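Local coordinates for alkaline phosphatase (PDB 7KWD), which probably hydrolyses phosphate monoesters as an alkaline phosphatase, a homodimeric enzyme that binds two zinc ions and one magnesium ion, at residues 175-189 / 220-232. Sequence-based numbering, arbitrary orientation.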
ATOM      1  N   GLU A 175     -14.947  32.294  -0.648  1.00 24.37           N
ATOM      2  CA  GLU A 175     -16.396  32.395  -0.620  1.00 26.72           C
ATOM      3  C   GLU A 175     -17.021  31.420   0.360  1.00 25.43           C
ATOM      4  O   GLU A 175     -18.098  31.703   0.908  1.00 26.93           O
ATOM      5  CB  GLU A 175     -16.960  32.188  -2.031  1.00 25.78           C
ATOM      6  CG  GLU A 175     -16.910  33.447  -2.927  1.00 25.60           C
ATOM      7  CD  GLU A 175     -15.513  33.772  -3.527  1.00 34.10           C
ATOM      8  OE1 GLU A 175     -14.485  33.071  -3.237  1.00 28.76           O
ATOM      9  OE2 GLU A 175     -15.448  34.758  -4.302  1.00 35.92           O
ATOM     10  N   VAL A 176     -16.385  30.278   0.591  1.00 20.93           N
ATOM     11  CA  VAL A 176     -16.911  29.251   1.483  1.00 22.28           C
ATOM     12  C   VAL A 176     -15.773  28.667   2.325  1.00 23.23           C
ATOM     13  O   VAL A 176     -14.776  28.188   1.785  1.00 22.35           O
ATOM     14  CB  VAL A 176     -17.601  28.090   0.723  1.00 28.38           C
ATOM     15  CG1 VAL A 176     -18.024  26.978   1.704  1.00 21.66           C
ATOM     16  CG2 VAL A 176     -18.786  28.581  -0.084  1.00 25.90           C
ATOM     17  N   TYR A 177     -15.977  28.621   3.637  1.00 20.21           N
ATOM     18  CA  TYR A 177     -15.105  27.950   4.588  1.00 18.36           C
ATOM     19  C   TYR A 177     -15.986  27.100   5.494  1.00 23.09           C
ATOM     20  O   TYR A 177     -16.813  27.649   6.226  1.00 22.38           O
ATOM     21  CB  TYR A 177     -14.352  28.943   5.475  1.00 23.09           C
ATOM     22  CG  TYR A 177     -13.363  29.878   4.843  1.00 20.12           C
ATOM     23  CD1 TYR A 177     -12.113  29.423   4.433  1.00 20.67           C
ATOM     24  CD2 TYR A 177     -13.636  31.231   4.744  1.00 18.86           C
ATOM     25  CE1 TYR A 177     -11.179  30.295   3.905  1.00 22.63           C
ATOM     26  CE2 TYR A 177     -12.724  32.107   4.195  1.00 20.89           C
ATOM     27  CZ  TYR A 177     -11.491  31.639   3.788  1.00 23.57           C
ATOM     28  OH  TYR A 177     -10.573  32.505   3.257  1.00 19.52           O
ATOM     29  N   LEU A 178     -15.784  25.783   5.495  1.00 21.08           N
ATOM     30  CA  LEU A 178     -16.588  24.880   6.304  1.00 20.10           C
ATOM     31  C   LEU A 178     -15.702  23.829   6.931  1.00 29.44           C
ATOM     32  O   LEU A 178     -14.920  23.180   6.234  1.00 20.14           O
ATOM     33  CB  LEU A 178     -17.658  24.179   5.478  1.00 21.20           C
ATOM     34  CG  LEU A 178     -18.716  25.031   4.819  1.00 25.58           C
ATOM     35  CD1 LEU A 178     -19.508  24.191   3.856  1.00 21.04           C
ATOM     36  CD2 LEU A 178     -19.625  25.688   5.862  1.00 24.17           C
ATOM     37  N   GLY A 179     -15.844  23.648   8.237  1.00 23.89           N
ATOM     38  CA  GLY A 179     -15.080  22.636   8.951  1.00 26.00           C
ATOM     39  C   GLY A 179     -15.213  22.823  10.454  1.00 26.44           C
ATOM     40  O   GLY A 179     -16.204  23.385  10.934  1.00 27.28           O
ATOM     41  N   GLY A 180     -14.206  22.312  11.175  1.00 26.77           N
ATOM     42  CA  GLY A 180     -14.112  22.462  12.611  1.00 24.76           C
ATOM     43  C   GLY A 180     -13.320  23.697  13.027  1.00 25.07           C
ATOM     44  O   GLY A 180     -12.966  24.550  12.215  1.00 22.43           O
ATOM     45  N   GLY A 181     -13.024  23.767  14.329  1.00 24.54           N
ATOM     46  CA  GLY A 181     -12.097  24.757  14.851  1.00 25.26           C
ATOM     47  C   GLY A 181     -12.696  25.998  15.499  1.00 21.34           C
ATOM     48  O   GLY A 181     -12.159  27.098  15.358  1.00 24.17           O
ATOM     49  N   ASP A 182     -13.781  25.836  16.266  1.00 26.93           N
ATOM     50  CA  ASP A 182     -14.334  26.997  16.978  1.00 28.73           C
ATOM     51  C   ASP A 182     -13.289  27.623  17.906  1.00 27.47           C
ATOM     52  O   ASP A 182     -13.304  28.844  18.131  1.00 26.19           O
ATOM     53  CB  ASP A 182     -15.595  26.580  17.751  1.00 30.50           C
ATOM     54  CG  ASP A 182     -16.298  27.754  18.416  1.00 30.49           C
ATOM     55  OD1 ASP A 182     -16.716  28.697  17.723  1.00 26.75           O
ATOM     56  OD2 ASP A 182     -16.428  27.716  19.646  1.00 28.27           O
ATOM     57  N   ARG A 183     -12.366  26.812  18.434  1.00 25.03           N
ATOM     58  CA  ARG A 183     -11.348  27.346  19.328  1.00 26.75           C
ATOM     59  C   ARG A 183     -10.522  28.459  18.690  1.00 28.85           C
ATOM     60  O   ARG A 183      -9.902  29.239  19.432  1.00 28.10           O
ATOM     61  CB  ARG A 183     -10.446  26.208  19.828  1.00 28.32           C
ATOM     62  CG  ARG A 183      -9.449  25.628  18.822  1.00 34.48           C
ATOM     63  CD  ARG A 183      -8.813  24.281  19.315  1.00 32.27           C
ATOM     64  NE  ARG A 183      -7.634  24.560  20.124  1.00 54.34           N
ATOM     65  CZ  ARG A 183      -6.433  24.003  19.967  1.00 59.26           C
ATOM     66  NH1 ARG A 183      -6.205  23.097  19.016  1.00 47.27           N
ATOM     67  NH2 ARG A 183      -5.443  24.372  20.774  1.00 71.01           N
ATOM     68  N   PHE A 184     -10.509  28.574  17.354  1.00 27.27           N
ATOM     69  CA  PHE A 184      -9.723  29.599  16.673  1.00 26.89           C
ATOM     70  C   PHE A 184     -10.564  30.792  16.227  1.00 24.65           C
ATOM     71  O   PHE A 184     -10.009  31.769  15.695  1.00 27.06           O
ATOM     72  CB  PHE A 184      -8.963  28.994  15.463  1.00 24.46           C
ATOM     73  CG  PHE A 184      -8.180  27.761  15.812  1.00 24.99           C
ATOM     74  CD1 PHE A 184      -7.161  27.819  16.749  1.00 22.77           C
ATOM     75  CD2 PHE A 184      -8.474  26.538  15.218  1.00 24.40           C
ATOM     76  CE1 PHE A 184      -6.468  26.670  17.111  1.00 29.20           C
ATOM     77  CE2 PHE A 184      -7.786  25.401  15.549  1.00 24.43           C
ATOM     78  CZ  PHE A 184      -6.770  25.455  16.499  1.00 29.16           C
ATOM     79  N   PHE A 185     -11.873  30.773  16.466  1.00 20.51           N
ATOM     80  CA  PHE A 185     -12.734  31.868  16.037  1.00 26.22           C
ATOM     81  C   PHE A 185     -13.519  32.511  17.171  1.00 23.56           C
ATOM     82  O   PHE A 185     -13.825  33.702  17.107  1.00 24.55           O
ATOM     83  CB  PHE A 185     -13.741  31.362  14.988  1.00 25.02           C
ATOM     84  CG  PHE A 185     -13.118  30.968  13.675  1.00 29.13           C
ATOM     85  CD1 PHE A 185     -12.534  29.716  13.519  1.00 26.66           C
ATOM     86  CD2 PHE A 185     -13.141  31.836  12.589  1.00 24.17           C
ATOM     87  CE1 PHE A 185     -11.971  29.335  12.290  1.00 23.98           C
ATOM     88  CE2 PHE A 185     -12.569  31.465  11.376  1.00 29.24           C
ATOM     89  CZ  PHE A 185     -11.980  30.213  11.239  1.00 24.28           C
ATOM     90  N   ASN A 186     -13.832  31.766  18.182  1.00 25.69           N
ATOM     91  CA  ASN A 186     -14.701  32.165  19.285  1.00 23.37           C
ATOM     92  C   ASN A 186     -13.965  33.079  20.249  1.00 26.92           C
ATOM     93  O   ASN A 186     -12.898  32.705  20.753  1.00 21.24           O
ATOM     94  CB  ASN A 186     -15.127  30.864  19.978  1.00 24.39           C
ATOM     95  CG  ASN A 186     -16.190  31.049  21.018  1.00 31.77           C
ATOM     96  OD1 ASN A 186     -16.343  32.100  21.624  1.00 27.89           O
ATOM     97  ND2 ASN A 186     -16.908  29.979  21.259  1.00 26.10           N
ATOM     98  N   PRO A 187     -14.494  34.278  20.540  1.00 27.68           N
ATOM     99  CA  PRO A 187     -13.778  35.183  21.471  1.00 28.31           C
ATOM    100  C   PRO A 187     -13.547  34.573  22.834  1.00 23.70           C
ATOM    101  O   PRO A 187     -12.604  34.953  23.537  1.00 32.30           O
ATOM    102  CB  PRO A 187     -14.688  36.420  21.582  1.00 25.72           C
ATOM    103  CG  PRO A 187     -16.036  35.981  21.122  1.00 32.48           C
ATOM    104  CD  PRO A 187     -15.817  34.800  20.152  1.00 29.69           C
ATOM    105  N   ALA A 188     -14.349  33.601  23.215  1.00 26.83           N
ATOM    106  CA  ALA A 188     -14.183  32.937  24.492  1.00 29.76           C
ATOM    107  C   ALA A 188     -13.143  31.832  24.476  1.00 33.44           C
ATOM    108  O   ALA A 188     -12.943  31.201  25.516  1.00 32.30           O
ATOM    109  CB  ALA A 188     -15.530  32.338  24.926  1.00 29.03           C
ATOM    110  N   ARG A 189     -12.500  31.568  23.330  1.00 32.55           N
ATOM    111  CA  ARG A 189     -11.477  30.535  23.204  1.00 30.28           C
ATOM    112  C   ARG A 189     -10.154  31.080  22.703  1.00 28.68           C
ATOM    113  O   ARG A 189      -9.094  30.677  23.184  1.00 30.19           O
ATOM    114  CB  ARG A 189     -11.954  29.431  22.231  1.00 30.45           C
ATOM    115  CG  ARG A 189     -13.199  28.700  22.671  1.00 29.72           C
ATOM    116  CD  ARG A 189     -12.860  27.682  23.771  1.00 24.69           C
ATOM    117  NE  ARG A 189     -12.234  26.457  23.286  1.00 28.83           N
ATOM    118  CZ  ARG A 189     -11.037  26.013  23.668  1.00 37.46           C
ATOM    119  NH1 ARG A 189     -10.304  26.669  24.557  1.00 32.54           N
ATOM    120  NH2 ARG A 189     -10.555  24.890  23.165  1.00 30.66           N
ATOM    121  N   THR A 220     -24.987  33.914   0.804  1.00 28.44           N
ATOM    122  CA  THR A 220     -24.186  33.585  -0.373  1.00 27.23           C
ATOM    123  C   THR A 220     -22.798  33.091   0.011  1.00 36.43           C
ATOM    124  O   THR A 220     -22.338  32.062  -0.494  1.00 34.94           O
ATOM    125  CB  THR A 220     -24.116  34.835  -1.247  1.00 31.98           C
ATOM    126  OG1 THR A 220     -25.418  35.074  -1.804  1.00 42.98           O
ATOM    127  CG2 THR A 220     -23.116  34.700  -2.366  1.00 41.24           C
ATOM    128  N   ARG A 221     -22.104  33.830   0.878  1.00 30.76           N
ATOM    129  CA  ARG A 221     -20.800  33.429   1.395  1.00 25.87           C
ATOM    130  C   ARG A 221     -20.979  32.903   2.807  1.00 28.20           C
ATOM    131  O   ARG A 221     -21.837  33.385   3.558  1.00 25.50           O
ATOM    132  CB  ARG A 221     -19.814  34.589   1.367  1.00 31.53           C
ATOM    133  CG  ARG A 221     -19.423  34.957  -0.080  1.00 40.36           C
ATOM    134  CD  ARG A 221     -18.493  36.161  -0.167  1.00 43.30           C
ATOM    135  NE  ARG A 221     -19.274  37.374  -0.008  1.00 43.15           N
ATOM    136  CZ  ARG A 221     -18.980  38.351   0.841  1.00 42.76           C
ATOM    137  NH1 ARG A 221     -17.895  38.257   1.587  1.00 46.54           N
ATOM    138  NH2 ARG A 221     -19.766  39.422   0.931  1.00 41.75           N
ATOM    139  N   LEU A 222     -20.189  31.887   3.144  1.00 26.65           N
ATOM    140  CA  LEU A 222     -20.424  31.055   4.315  1.00 25.59           C
ATOM    141  C   LEU A 222     -19.144  30.847   5.112  1.00 26.25           C
ATOM    142  O   LEU A 222     -18.109  30.469   4.559  1.00 25.24           O
ATOM    143  CB  LEU A 222     -20.930  29.665   3.903  1.00 31.73           C
ATOM    144  CG  LEU A 222     -22.392  29.329   3.940  1.00 32.22           C
ATOM    145  CD1 LEU A 222     -22.490  27.814   3.798  1.00 31.72           C
ATOM    146  CD2 LEU A 222     -23.019  29.785   5.234  1.00 40.78           C
ATOM    147  N   LEU A 223     -19.240  31.021   6.412  1.00 23.12           N
ATOM    148  CA  LEU A 223     -18.273  30.489   7.347  1.00 24.25           C
ATOM    149  C   LEU A 223     -19.043  29.546   8.245  1.00 23.93           C
ATOM    150  O   LEU A 223     -19.960  29.972   8.946  1.00 25.90           O
ATOM    151  CB  LEU A 223     -17.600  31.592   8.149  1.00 29.72           C
ATOM    152  CG  LEU A 223     -16.778  31.075   9.323  1.00 27.70           C
ATOM    153  CD1 LEU A 223     -15.640  30.166   8.833  1.00 25.47           C
ATOM    154  CD2 LEU A 223     -16.184  32.198  10.148  1.00 27.72           C
ATOM    155  N   GLY A 224     -18.691  28.269   8.210  1.00 21.13           N
ATOM    156  CA  GLY A 224     -19.323  27.279   9.064  1.00 23.84           C
ATOM    157  C   GLY A 224     -18.304  26.514   9.880  1.00 26.43           C
ATOM    158  O   GLY A 224     -17.382  25.906   9.333  1.00 27.29           O
ATOM    159  N   VAL A 225     -18.449  26.573  11.202  1.00 22.48           N
ATOM    160  CA  VAL A 225     -17.511  26.006  12.164  1.00 24.47           C
ATOM    161  C   VAL A 225     -18.361  25.202  13.136  1.00 24.68           C
ATOM    162  O   VAL A 225     -19.212  25.766  13.827  1.00 24.49           O
ATOM    163  CB  VAL A 225     -16.704  27.099  12.880  1.00 27.47           C
ATOM    164  CG1 VAL A 225     -15.695  26.525  13.803  1.00 22.71           C
ATOM    165  CG2 VAL A 225     -15.949  27.987  11.893  1.00 20.67           C
ATOM    166  N   PHE A 226     -18.148  23.882  13.176  1.00 23.09           N
ATOM    167  CA  PHE A 226     -19.117  22.979  13.761  1.00 21.82           C
ATOM    168  C   PHE A 226     -18.658  22.202  14.978  1.00 30.64           C
ATOM    169  O   PHE A 226     -19.459  21.443  15.537  1.00 28.02           O
ATOM    170  CB  PHE A 226     -19.575  21.999  12.671  1.00 28.10           C
ATOM    171  CG  PHE A 226     -20.124  22.681  11.467  1.00 25.19           C
ATOM    172  CD1 PHE A 226     -21.415  23.190  11.464  1.00 27.02           C
ATOM    173  CD2 PHE A 226     -19.331  22.869  10.357  1.00 23.85           C
ATOM    174  CE1 PHE A 226     -21.913  23.854  10.337  1.00 28.46           C
ATOM    175  CE2 PHE A 226     -19.794  23.525   9.241  1.00 24.98           C
ATOM    176  CZ  PHE A 226     -21.092  24.022   9.214  1.00 21.28           C
ATOM    177  N   ALA A 227     -17.408  22.369  15.401  1.00 22.24           N
ATOM    178  CA  ALA A 227     -16.876  21.722  16.590  1.00 24.95           C
ATOM    179  C   ALA A 227     -15.763  22.593  17.156  1.00 26.32           C
ATOM    180  O   ALA A 227     -15.221  23.475  16.469  1.00 24.01           O
ATOM    181  CB  ALA A 227     -16.352  20.308  16.283  1.00 28.21           C
ATOM    182  N   ASP A 228     -15.408  22.328  18.422  1.00 27.33           N
ATOM    183  CA  ASP A 228     -14.334  23.101  19.037  1.00 23.36           C
ATOM    184  C   ASP A 228     -13.031  22.878  18.287  1.00 24.20           C
ATOM    185  O   ASP A 228     -12.319  23.839  17.962  1.00 25.01           O
ATOM    186  CB  ASP A 228     -14.124  22.736  20.507  1.00 27.89           C
ATOM    187  CG  ASP A 228     -13.180  23.711  21.193  1.00 25.88           C
ATOM    188  OD1 ASP A 228     -13.591  24.876  21.387  1.00 27.34           O
ATOM    189  OD2 ASP A 228     -12.026  23.335  21.478  1.00 28.55           O
ATOM    190  N   GLY A 229     -12.693  21.591  18.040  1.00 28.31           N
ATOM    191  CA  GLY A 229     -11.555  21.184  17.237  1.00 28.91           C
ATOM    192  C   GLY A 229     -11.996  20.526  15.938  1.00 26.84           C
ATOM    193  O   GLY A 229     -12.879  21.046  15.248  1.00 23.11           O
ATOM    194  N   HIS A 230     -11.428  19.368  15.600  1.00 27.26           N
ATOM    195  CA  HIS A 230     -11.847  18.692  14.373  1.00 27.70           C
ATOM    196  C   HIS A 230     -13.297  18.236  14.476  1.00 22.57           C
ATOM    197  O   HIS A 230     -13.820  17.986  15.564  1.00 32.20           O
ATOM    198  CB  HIS A 230     -10.985  17.475  14.100  1.00 26.78           C
ATOM    199  CG  HIS A 230      -9.528  17.768  14.084  1.00 27.08           C
ATOM    200  ND1 HIS A 230      -8.975  18.676  13.218  1.00 23.29           N
ATOM    201  CD2 HIS A 230      -8.504  17.261  14.807  1.00 29.47           C
ATOM    202  CE1 HIS A 230      -7.669  18.736  13.422  1.00 27.16           C
ATOM    203  NE2 HIS A 230      -7.358  17.877  14.372  1.00 29.38           N
ATOM    204  N   VAL A 231     -13.957  18.155  13.329  1.00 24.60           N
ATOM    205  CA  VAL A 231     -15.312  17.586  13.293  1.00 25.30           C
ATOM    206  C   VAL A 231     -15.236  16.126  13.706  1.00 27.45           C
ATOM    207  O   VAL A 231     -14.245  15.442  13.379  1.00 26.89           O
ATOM    208  CB  VAL A 231     -15.931  17.727  11.888  1.00 24.28           C
ATOM    209  CG1 VAL A 231     -17.354  17.212  11.869  1.00 24.16           C
ATOM    210  CG2 VAL A 231     -15.867  19.178  11.464  1.00 29.41           C
ATOM    211  N   PRO A 232     -16.208  15.611  14.458  1.00 27.27           N
ATOM    212  CA  PRO A 232     -16.158  14.202  14.859  1.00 26.81           C
ATOM    213  C   PRO A 232     -16.085  13.239  13.672  1.00 24.24           C
ATOM    214  O   PRO A 232     -16.654  13.473  12.600  1.00 24.43           O
ATOM    215  CB  PRO A 232     -17.467  14.012  15.647  1.00 26.47           C
ATOM    216  CG  PRO A 232     -17.775  15.392  16.208  1.00 27.21           C
ATOM    217  CD  PRO A 232     -17.270  16.369  15.159  1.00 27.76           C
TER
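V176 pairs with L222, and Y177 with L223, where strands 176-178 and 222-225 run parallel, their axes 4.7 Å apart at closest approach and 6° from parallel. The ladder alternates from L222 N to E175 O through to F226 N on G179 O; beyond the corner at G179, D182 N donates a hydrogen bond to A227 O (2.8 Å), and R183 N one to D228 O. G224 lets L178 CD2 come to 3.6 Å from G224 CA; a CB on G224 would clash with that methyl, which also reaches the edge of the F226 ring. On the face that carries Y177, L223 and V225, L223 CD2 touches F185 CE2 (3.9 Å), and V225 CG2 sits over one face of that ring, with L196 of helix 196-202 against F185 and F200 against L223. D228 has CG anti to its N (chi1 -170°), presenting its carboxylate to R189: R189 NE donates to D228 OD1 (2.8 Å) and R189 NH2 to D228 OD2 (2.7 Å), a side-on, nearly coplanar salt bridge. An alanine in place of this aspartate would remove both acceptors and is likely to leave the R189 guanidinium without its mate and able to turn. Parallel strands leading into loops at their C-terminal ends are characteristic of the alkaline phosphatase alpha/beta core; here H230 meets H146, a predicted magnesium ligand, edge-to-face.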